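Local atomic coordinates of endoglucanase EG-II (Hypocrea jecorina, PDB entry 3QR3), a protein that hydrolyses internal beta-1,4-glucosidic bonds of cellulose, as an endo-acting cellulase with a TIM-barrel catalytic domain of glycoside hydrolase family 5. Residues T18-C23 / N106-G112; M147-V153 / P182-Q187; I10-D14 / P63-Y68; F125-W129 / F144-N148. All blocks are in the same frame, centred on the assembly; numbering follows the deposited sequence.

Contact 1: T18-C23 / N106-G112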
# COMPACT_ATOMS: atom_id res chain seq x y z
N THR A 18 12.73 -1.90 8.41
CA THR A 18 13.50 -0.73 8.02
C THR A 18 13.73 -0.73 6.51
O THR A 18 13.41 -1.70 5.84
CB THR A 18 14.83 -0.69 8.78
OG1 THR A 18 15.40 -2.00 8.80
CG2 THR A 18 14.59 -0.26 10.23
N THR A 19 14.29 0.36 5.97
CA THR A 19 14.35 0.55 4.53
C THR A 19 15.36 -0.36 3.82
O THR A 19 15.42 -0.38 2.60
CB THR A 19 14.65 2.02 4.18
OG1 THR A 19 15.92 2.39 4.72
CG2 THR A 19 13.57 2.93 4.78
N ASP A 20 16.13 -1.13 4.59
CA ASP A 20 17.06 -2.10 4.01
C ASP A 20 16.40 -3.46 3.80
O ASP A 20 17.06 -4.43 3.41
CB ASP A 20 18.29 -2.29 4.91
CG ASP A 20 17.93 -2.83 6.27
OD1 ASP A 20 16.75 -2.67 6.68
OD2 ASP A 20 18.80 -3.42 6.95
N GLY A 21 15.10 -3.55 4.08
CA GLY A 21 14.41 -4.83 3.95
C GLY A 21 14.57 -5.75 5.16
O GLY A 21 14.20 -6.92 5.11
N THR A 22 15.13 -5.24 6.24
CA THR A 22 15.16 -6.00 7.48
C THR A 22 13.88 -5.76 8.27
O THR A 22 13.59 -4.62 8.66
CB THR A 22 16.36 -5.63 8.38
OG1 THR A 22 17.57 -5.82 7.65
CG2 THR A 22 16.40 -6.51 9.63
N CYS A 23 13.12 -6.82 8.49
CA CYS A 23 11.97 -6.76 9.40
C CYS A 23 12.24 -7.64 10.62
O CYS A 23 12.35 -8.86 10.51
CB CYS A 23 10.70 -7.22 8.69
SG CYS A 23 10.14 -6.11 7.36
N ASN A 106 8.81 -4.40 2.21
CA ASN A 106 10.22 -4.83 2.25
C ASN A 106 11.25 -4.13 1.36
O ASN A 106 12.40 -4.55 1.33
CB ASN A 106 10.31 -6.34 2.04
CG ASN A 106 10.16 -7.11 3.32
OD1 ASN A 106 11.14 -7.58 3.89
ND2 ASN A 106 8.92 -7.24 3.79
N TYR A 107 10.85 -3.08 0.66
CA TYR A 107 11.78 -2.27 -0.11
C TYR A 107 12.59 -3.10 -1.11
O TYR A 107 13.75 -2.78 -1.39
CB TYR A 107 12.69 -1.50 0.84
CG TYR A 107 11.92 -0.71 1.88
CD1 TYR A 107 11.54 -1.29 3.08
CD2 TYR A 107 11.54 0.61 1.64
CE1 TYR A 107 10.82 -0.58 4.02
CE2 TYR A 107 10.81 1.33 2.59
CZ TYR A 107 10.46 0.73 3.77
OH TYR A 107 9.74 1.42 4.72
N ALA A 108 11.96 -4.16 -1.62
CA ALA A 108 12.56 -5.05 -2.62
C ALA A 108 13.75 -5.81 -2.06
O ALA A 108 14.61 -6.28 -2.80
CB ALA A 108 12.96 -4.28 -3.89
N ARG A 109 13.77 -5.96 -0.74
CA ARG A 109 14.93 -6.50 -0.07
C ARG A 109 14.56 -7.50 1.02
O ARG A 109 13.44 -7.50 1.54
CB ARG A 109 15.76 -5.37 0.54
CG ARG A 109 16.60 -4.58 -0.46
CD ARG A 109 17.18 -3.33 0.20
NE ARG A 109 18.08 -2.59 -0.69
CZ ARG A 109 17.68 -1.84 -1.70
NH1 ARG A 109 16.38 -1.73 -1.98
NH2 ARG A 109 18.57 -1.19 -2.44
N TRP A 110 15.51 -8.36 1.36
CA TRP A 110 15.40 -9.19 2.54
C TRP A 110 16.72 -9.06 3.30
O TRP A 110 17.77 -9.47 2.81
CB TRP A 110 15.13 -10.64 2.12
CG TRP A 110 15.24 -11.70 3.20
CD1 TRP A 110 16.39 -12.26 3.70
CD2 TRP A 110 14.15 -12.39 3.84
NE1 TRP A 110 16.09 -13.23 4.63
CE2 TRP A 110 14.72 -13.33 4.73
CE3 TRP A 110 12.76 -12.30 3.75
CZ2 TRP A 110 13.94 -14.17 5.53
CZ3 TRP A 110 11.98 -13.13 4.55
CH2 TRP A 110 12.58 -14.05 5.44
N ASN A 111 16.66 -8.43 4.48
CA ASN A 111 17.86 -8.24 5.30
C ASN A 111 19.04 -7.66 4.52
O ASN A 111 20.17 -8.14 4.63
CB ASN A 111 18.27 -9.54 6.01
CG ASN A 111 17.17 -10.07 6.92
OD1 ASN A 111 16.26 -9.34 7.29
ND2 ASN A 111 17.23 -11.36 7.25
N GLY A 112 18.79 -6.61 3.75
CA GLY A 112 19.85 -5.93 3.04
C GLY A 112 20.14 -6.46 1.64
O GLY A 112 20.84 -5.81 0.87
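Y107 meets T18 and T19 where two loops of a TIM barrel come together. Loop 18-23 follows the barrel strand 5-11, and loop 106-112 follows the barrel strand 99-104. On Y107, CB lies 3.4 Å from T19 O. CG is anti to the carbonyl carbon of Y107 itself (chi1 -53°), which swings the ring toward loop 18-23, and a chi2 of 88° turns one face to T19 CA. CD1 and CE1 both come close to T18 O, which approaches the ring obliquely. T19 CA sits over the ring centre, 3.6 Å from the Y107 centroid, in a CH-pi contact. Farther out, CZ lies 3.9 Å from T19 CG2, and OH at the tip is only a little farther from the same methyl. A valine here has no ring, and would probably leave T19 CA without its CH-pi partner and open a gap beside the type I turn of T18 to G21. Beyond the ring the backbones join directly. N111 N gives a hydrogen bond of 3.0 Å to G21 O, and G112 N gives one of 2.8 Å to D20 O. G21 packs closely on R109, and a CB there would clash with R109 CB. D20 braces its own loop by an Asx turn. Its OD1 is gripped from opposite faces, by T22 N at 3.1 Å and by T18 OG1 at 2.6 Å.

Contact 2: M147-V153 / P182-Q187. With SO4 (sulfate ion), chain D.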
# COMPACT_ATOMS: atom_id res chain seq x y z
N MET A 147 5.16 -5.16 -3.67
CA MET A 147 6.31 -4.71 -2.90
C MET A 147 6.24 -3.23 -2.57
O MET A 147 5.92 -2.40 -3.41
CB MET A 147 7.62 -5.01 -3.65
CG MET A 147 8.88 -4.61 -2.89
SD MET A 147 9.01 -5.39 -1.27
CE MET A 147 8.84 -7.11 -1.74
N ASN A 148 6.55 -2.90 -1.32
CA ASN A 148 6.60 -1.52 -0.88
C ASN A 148 7.95 -0.89 -1.21
O ASN A 148 9.00 -1.41 -0.82
CB ASN A 148 6.34 -1.46 0.63
CG ASN A 148 6.33 -0.04 1.15
OD1 ASN A 148 5.39 0.71 0.91
ND2 ASN A 148 7.38 0.34 1.88
N GLU A 149 7.92 0.21 -1.95
CA GLU A 149 9.07 1.10 -2.14
C GLU A 149 10.41 0.47 -2.52
O GLU A 149 11.41 0.64 -1.81
CB GLU A 149 9.23 2.03 -0.92
CG GLU A 149 8.03 2.96 -0.79
CD GLU A 149 8.25 4.12 0.16
OE1 GLU A 149 9.30 4.15 0.82
OE2 GLU A 149 7.36 5.00 0.22
N PRO A 150 10.45 -0.24 -3.67
CA PRO A 150 11.76 -0.58 -4.22
C PRO A 150 12.57 0.69 -4.38
O PRO A 150 12.00 1.74 -4.71
CB PRO A 150 11.43 -1.16 -5.60
CG PRO A 150 10.02 -1.69 -5.46
CD PRO A 150 9.35 -0.67 -4.56
N HIS A 151 13.87 0.60 -4.15
CA HIS A 151 14.76 1.73 -4.35
C HIS A 151 16.18 1.25 -4.64
O HIS A 151 16.60 0.21 -4.14
CB HIS A 151 14.77 2.64 -3.11
CG HIS A 151 15.29 1.98 -1.87
ND1 HIS A 151 16.62 2.02 -1.52
CD2 HIS A 151 14.66 1.26 -0.91
CE1 HIS A 151 16.79 1.36 -0.38
NE2 HIS A 151 15.62 0.89 0.01
N ASP A 152 16.90 2.02 -5.43
CA ASP A 152 18.27 1.69 -5.77
C ASP A 152 18.39 0.25 -6.24
O ASP A 152 19.31 -0.46 -5.85
CB ASP A 152 19.17 1.94 -4.55
CG ASP A 152 18.97 3.33 -3.96
OD1 ASP A 152 19.35 4.31 -4.63
OD2 ASP A 152 18.44 3.44 -2.83
N VAL A 153 17.45 -0.19 -7.08
CA VAL A 153 17.58 -1.50 -7.73
C VAL A 153 17.74 -1.31 -9.24
O VAL A 153 17.49 -0.23 -9.76
CB VAL A 153 16.37 -2.41 -7.43
CG1 VAL A 153 16.12 -2.52 -5.93
CG2 VAL A 153 15.12 -1.90 -8.15
N PRO A 182 4.92 -1.95 -8.68
CA PRO A 182 5.69 -0.86 -8.06
C PRO A 182 7.04 -0.59 -8.72
O PRO A 182 7.76 -1.53 -9.08
CB PRO A 182 5.89 -1.37 -6.64
CG PRO A 182 6.10 -2.88 -6.86
CD PRO A 182 5.19 -3.25 -8.03
N GLY A 183 7.39 0.68 -8.86
CA GLY A 183 8.63 1.07 -9.51
C GLY A 183 9.73 1.51 -8.56
O GLY A 183 9.60 1.38 -7.33
N ASN A 184 10.81 2.04 -9.13
CA ASN A 184 12.01 2.46 -8.40
C ASN A 184 11.81 3.78 -7.66
O ASN A 184 10.70 4.32 -7.61
CB ASN A 184 13.16 2.61 -9.40
CG ASN A 184 14.45 1.97 -8.92
OD1 ASN A 184 14.58 1.51 -7.78
ND2 ASN A 184 15.43 1.92 -9.82
N ASP A 185 12.88 4.30 -7.08
CA ASP A 185 12.84 5.58 -6.38
C ASP A 185 11.74 5.64 -5.31
O ASP A 185 11.00 6.62 -5.22
CB ASP A 185 12.67 6.73 -7.37
CG ASP A 185 13.97 7.10 -8.06
OD1 ASP A 185 14.87 7.66 -7.40
OD2 ASP A 185 14.09 6.83 -9.28
N TRP A 186 11.65 4.59 -4.50
CA TRP A 186 10.69 4.53 -3.41
C TRP A 186 9.26 4.70 -3.95
O TRP A 186 8.40 5.27 -3.28
CB TRP A 186 11.00 5.61 -2.37
CG TRP A 186 12.44 5.67 -1.98
CD1 TRP A 186 13.43 6.37 -2.62
CD2 TRP A 186 13.06 5.03 -0.85
NE1 TRP A 186 14.63 6.19 -1.95
CE2 TRP A 186 14.43 5.38 -0.87
CE3 TRP A 186 12.58 4.21 0.18
CZ2 TRP A 186 15.33 4.92 0.10
CZ3 TRP A 186 13.49 3.75 1.13
CH2 TRP A 186 14.84 4.11 1.09
N GLN A 187 9.02 4.20 -5.15
CA GLN A 187 7.71 4.32 -5.78
C GLN A 187 7.25 5.75 -6.04
O GLN A 187 6.07 5.99 -6.28
CB GLN A 187 6.65 3.62 -4.93
CG GLN A 187 6.66 2.10 -5.06
CD GLN A 187 5.51 1.48 -4.29
OE1 GLN A 187 5.67 1.08 -3.14
NE2 GLN A 187 4.33 1.43 -4.91
S SO4 D . 17.45 8.40 -2.36
O1 SO4 D . 17.63 7.14 -1.66
O2 SO4 D . 18.75 8.89 -2.83
O3 SO4 D . 16.58 8.20 -3.52
O4 SO4 D . 16.85 9.39 -1.47
O HOH W 1 8.16 7.31 -1.19
O HOH W 2 15.91 4.29 -6.67
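The H151 imidazole and the six-membered ring of W186 form an offset stack, with centroids 3.7 Å apart and planes only 4° from parallel. W186 CH2 lies over the centre of the imidazole. On the same indole face, H151 CB covers the five-membered ring as a CH-pi contact. This follows from the H151 torsion, which sets CG between the backbone N and the carbonyl carbon (chi1 63°). Segment 147-153 carries the Asn-Glu-Pro signature of family 5 after the fourth barrel strand. In relatives its glutamate is the acid/base, so E149 probably belongs to the active site. At the indole edge, E149 OE1 comes 3.3 Å from W186 CE3, while OE2 has H219 as its partner. Elsewhere on that edge W186 NE1 gives a 3.2 Å bond to O1 of a sulfate ion, probably from the crystallisation liquor. The imidazole edge is held too. H151 ND1 donates to D152 OD2 at 2.7 Å, in the ring plane, and NE2 donates to T19 O. Two further bonds tie the loops: E149 N gives a nearly straight bond (172°) of 2.7 Å to the side-chain oxygen Q187 OE1, and W186 N binds P150 O. Water 1 links E149 OE2 to W186 O. At the far end the N184 amide grips V153 twice. OD1 takes a weak bond from V153 N, and ND2 gives one of 3.0 Å to V153 O.

Contact 3: I10-D14 / P63-Y68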
# COMPACT_ATOMS: atom_id res chain seq x y z
N ILE A 10 -3.53 0.82 7.40
CA ILE A 10 -3.73 0.35 8.77
C ILE A 10 -2.46 -0.39 9.16
O ILE A 10 -2.35 -1.59 8.95
CB ILE A 10 -4.94 -0.61 8.85
CG1 ILE A 10 -6.17 0.02 8.18
CG2 ILE A 10 -5.24 -0.99 10.31
CD1 ILE A 10 -6.71 1.25 8.93
N ALA A 11 -1.50 0.35 9.70
CA ALA A 11 -0.14 -0.16 9.90
C ALA A 11 0.05 -0.90 11.23
O ALA A 11 -0.78 -0.80 12.14
CB ALA A 11 0.87 0.99 9.77
N GLY A 12 1.16 -1.62 11.35
CA GLY A 12 1.49 -2.32 12.58
C GLY A 12 2.14 -3.68 12.36
O GLY A 12 3.12 -4.03 13.04
N PHE A 13 1.60 -4.46 11.42
CA PHE A 13 2.24 -5.74 11.08
C PHE A 13 3.61 -5.48 10.45
O PHE A 13 4.42 -6.41 10.26
CB PHE A 13 1.36 -6.58 10.14
CG PHE A 13 0.33 -7.44 10.85
CD1 PHE A 13 0.70 -8.62 11.46
CD2 PHE A 13 -1.01 -7.09 10.84
CE1 PHE A 13 -0.25 -9.43 12.09
CE2 PHE A 13 -1.96 -7.89 11.47
CZ PHE A 13 -1.57 -9.06 12.10
N ASP A 14 3.89 -4.22 10.15
CA ASP A 14 5.16 -3.84 9.54
C ASP A 14 6.09 -3.11 10.50
O ASP A 14 7.20 -2.73 10.12
CB ASP A 14 4.90 -2.92 8.35
CG ASP A 14 4.17 -1.67 8.77
OD1 ASP A 14 3.21 -1.80 9.55
OD2 ASP A 14 4.55 -0.57 8.33
N PRO A 63 -0.02 -3.18 5.53
CA PRO A 63 1.42 -3.43 5.44
C PRO A 63 1.82 -4.56 6.35
O PRO A 63 1.37 -4.61 7.49
CB PRO A 63 2.03 -2.13 5.96
CG PRO A 63 0.99 -1.12 5.81
CD PRO A 63 -0.31 -1.83 6.04
N VAL A 64 2.68 -5.46 5.86
CA VAL A 64 3.19 -6.54 6.69
C VAL A 64 4.58 -6.94 6.22
O VAL A 64 4.89 -6.88 5.02
CB VAL A 64 2.25 -7.76 6.70
CG1 VAL A 64 2.00 -8.24 5.29
CG2 VAL A 64 2.86 -8.89 7.57
N GLY A 65 5.42 -7.32 7.17
CA GLY A 65 6.77 -7.74 6.85
C GLY A 65 6.80 -9.12 6.23
O GLY A 65 6.12 -10.03 6.68
N TRP A 66 7.59 -9.26 5.16
CA TRP A 66 7.84 -10.56 4.56
C TRP A 66 8.29 -11.56 5.63
O TRP A 66 7.76 -12.67 5.73
CB TRP A 66 8.94 -10.39 3.50
CG TRP A 66 9.26 -11.58 2.67
CD1 TRP A 66 8.79 -12.86 2.78
CD2 TRP A 66 10.19 -11.59 1.58
NE1 TRP A 66 9.35 -13.66 1.81
CE2 TRP A 66 10.22 -12.91 1.07
CE3 TRP A 66 11.00 -10.61 0.99
CZ2 TRP A 66 11.04 -13.27 -0.01
CZ3 TRP A 66 11.81 -10.97 -0.07
CH2 TRP A 66 11.82 -12.29 -0.56
N GLN A 67 9.26 -11.15 6.45
CA GLN A 67 9.82 -12.04 7.47
C GLN A 67 8.75 -12.53 8.42
O GLN A 67 8.80 -13.67 8.89
CB GLN A 67 10.95 -11.34 8.26
CG GLN A 67 12.23 -11.14 7.45
CD GLN A 67 12.24 -9.83 6.65
OE1 GLN A 67 11.19 -9.34 6.22
NE2 GLN A 67 13.42 -9.26 6.47
N TYR A 68 7.77 -11.68 8.69
CA TYR A 68 6.69 -12.06 9.59
C TYR A 68 5.86 -13.22 9.01
O TYR A 68 5.55 -14.19 9.71
CB TYR A 68 5.77 -10.87 9.88
CG TYR A 68 4.64 -11.27 10.79
CD1 TYR A 68 4.85 -11.45 12.16
CD2 TYR A 68 3.37 -11.51 10.29
CE1 TYR A 68 3.83 -11.84 12.99
CE2 TYR A 68 2.34 -11.89 11.11
CZ TYR A 68 2.58 -12.06 12.46
OH TYR A 68 1.55 -12.45 13.28
O HOH W 3 -0.51 -3.73 9.35
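F13 and D14 press on P63 and V64, where the first two strands of the barrel run into their loops. The packing is tightest here. F13 CB lies 3.3 Å from P63 O and 3.7 Å from V64 CB. D14 and P63 lie side by side and point the same way, with D14 CG 3.6 Å from P63 CB. D14 OD1 also takes a 2.7 Å bond from G12 N, which helps hold the bend of its own loop. A leucine in its place would probably leave G12 N without its acceptor and let this bend drift. The other side is looser, though still buried. G65 N makes only a weak 3.4 Å bond to F13 O. A single water bridges the strands, giving bonds to I10 O and P63 O and accepting one from F13 N. The rings of F13 and Y68 meet obliquely, with planes at 54° and centroids 5.4 Å apart, and F13 touches only through the rim atoms CD1 and CE1. G65 is the N-cap of the helix 66-69. Around the contact, W293 of strand 287-296 touches A11, D14 and P63. Helix 80-95 packs on F13, V64 and Y68, with Y86 edge-to-face to F13, and V64 pairs by its backbone with D103 of strand 99-104.

Contact 4: F125-W129 / F144-N148; sequences FTSLW and FGIMN
A beta-alpha-beta unit of the TIM barrel joins here: F125 and W129 of helix 122-136 pack on the end of strand 142-145 that follows it. The central atom is I146 O. W129 NE1 donates to I146 O at 3.1 Å, in the carbonyl plane and on a lone pair. The bond is bent, at 140°, and the oxygen is tilted out of the indole plane. F125 CZ brings its ring edge to I146 O at 3.4 Å. One N-H binds this oxygen, and an aromatic edge lies beside it. W129 CD1 lies over one face of the F125 ring, toward its rim. Farther along the indole, W129 CZ2 comes 3.3 Å from G145 O at the ring edge. G145 is the centre of an inverse gamma turn, where the strand gives way to the loop. At the far corner W129 CZ3 meets F144 CD1 at 3.3 Å. These rings touch rim to rim with planes at 74°, so neither covers the other. With CG anti to the backbone N (chi1 -179°), the F125 ring extends away from the helix toward I146 and M147. F125 CZ lies 4.0 Å from I146 CG2. F125 CE1 lies 3.4 Å from M147 CE. V165 of helix 155-171 touches F125, W129 and I146. A helix laid by its large side chains on the next strand is the arrangement of an alpha/beta barrel wall.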
# COMPACT_ATOMS: atom_id res chain seq x y z
N PHE A 125 10.96 -15.35 -3.76
CA PHE A 125 9.98 -14.27 -3.63
C PHE A 125 8.65 -14.67 -4.25
O PHE A 125 7.60 -14.39 -3.69
CB PHE A 125 10.55 -12.98 -4.26
CG PHE A 125 9.64 -11.78 -4.18
CD1 PHE A 125 9.10 -11.37 -2.96
CD2 PHE A 125 9.38 -11.02 -5.31
CE1 PHE A 125 8.27 -10.24 -2.90
CE2 PHE A 125 8.56 -9.89 -5.25
CZ PHE A 125 8.01 -9.50 -4.04
N THR A 126 8.69 -15.33 -5.41
CA THR A 126 7.44 -15.73 -6.06
C THR A 126 6.76 -16.81 -5.21
O THR A 126 5.54 -16.92 -5.18
CB THR A 126 7.66 -16.26 -7.51
OG1 THR A 126 8.45 -17.45 -7.46
CG2 THR A 126 8.36 -15.23 -8.38
N SER A 127 7.57 -17.61 -4.52
CA SER A 127 7.05 -18.59 -3.58
C SER A 127 6.16 -17.96 -2.50
O SER A 127 5.14 -18.53 -2.10
CB SER A 127 8.20 -19.35 -2.93
OG SER A 127 7.93 -19.60 -1.57
N LEU A 128 6.55 -16.77 -2.04
CA LEU A 128 5.73 -16.04 -1.07
C LEU A 128 4.39 -15.67 -1.73
O LEU A 128 3.33 -15.97 -1.20
CB LEU A 128 6.45 -14.78 -0.60
CG LEU A 128 5.59 -13.77 0.15
CD1 LEU A 128 5.27 -14.29 1.54
CD2 LEU A 128 6.27 -12.39 0.20
N TRP A 129 4.46 -15.05 -2.90
CA TRP A 129 3.25 -14.58 -3.56
C TRP A 129 2.37 -15.71 -4.08
O TRP A 129 1.15 -15.58 -4.13
CB TRP A 129 3.59 -13.56 -4.65
CG TRP A 129 3.76 -12.20 -4.06
CD1 TRP A 129 4.91 -11.47 -3.97
CD2 TRP A 129 2.74 -11.41 -3.44
NE1 TRP A 129 4.67 -10.27 -3.35
CE2 TRP A 129 3.34 -10.21 -3.01
CE3 TRP A 129 1.37 -11.60 -3.21
CZ2 TRP A 129 2.62 -9.19 -2.36
CZ3 TRP A 129 0.66 -10.59 -2.56
CH2 TRP A 129 1.29 -9.41 -2.14
N PHE A 144 -3.27 -7.36 -4.65
CA PHE A 144 -1.92 -7.86 -4.38
C PHE A 144 -0.85 -6.75 -4.52
O PHE A 144 -0.47 -6.38 -5.63
CB PHE A 144 -1.59 -9.06 -5.29
CG PHE A 144 -2.49 -10.25 -5.08
CD1 PHE A 144 -2.19 -11.20 -4.12
CD2 PHE A 144 -3.64 -10.41 -5.84
CE1 PHE A 144 -3.02 -12.30 -3.93
CE2 PHE A 144 -4.47 -11.50 -5.65
CZ PHE A 144 -4.16 -12.44 -4.69
N GLY A 145 -0.40 -6.24 -3.38
CA GLY A 145 0.60 -5.17 -3.33
C GLY A 145 2.01 -5.73 -3.31
O GLY A 145 2.64 -5.89 -2.24
N ILE A 146 2.50 -6.03 -4.50
CA ILE A 146 3.71 -6.83 -4.68
C ILE A 146 4.88 -6.45 -3.78
O ILE A 146 5.53 -7.32 -3.18
CB ILE A 146 4.14 -6.81 -6.17
CG1 ILE A 146 3.12 -7.58 -7.00
CG2 ILE A 146 5.53 -7.40 -6.35
CD1 ILE A 146 3.54 -7.78 -8.48
N MET A 147 5.16 -5.16 -3.67
CA MET A 147 6.31 -4.71 -2.90
C MET A 147 6.24 -3.23 -2.57
O MET A 147 5.92 -2.40 -3.41
CB MET A 147 7.62 -5.01 -3.65
CG MET A 147 8.88 -4.61 -2.89
SD MET A 147 9.01 -5.39 -1.27
CE MET A 147 8.84 -7.11 -1.74
N ASN A 148 6.55 -2.90 -1.32
CA ASN A 148 6.60 -1.52 -0.88
C ASN A 148 7.95 -0.89 -1.21
O ASN A 148 9.00 -1.41 -0.82
CB ASN A 148 6.34 -1.46 0.63
CG ASN A 148 6.33 -0.04 1.15
OD1 ASN A 148 5.39 0.71 0.91
ND2 ASN A 148 7.38 0.34 1.88

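Contacts 3 and 4 are fully buried and lie at the barrel wall, where apolar side chains and rings do most of the work. Contact 2 is also largely buried, but it is richer in polar bonds. Contact 1 is the one nearest the surface and relies on backbone bonds and turns. Contacts 2 and 4 share M147 and N148, and M147 touches both helix 122-136 and P182. H151 couples contacts 1 and 2 through T19 and R109. Q67 of contact 3 donates to G21 and N111 in contact 1. W66 of contact 3 packs on F125 and L128 of contact 4. Contacts 2 and 3 do not touch; their centres are about 17 Å apart.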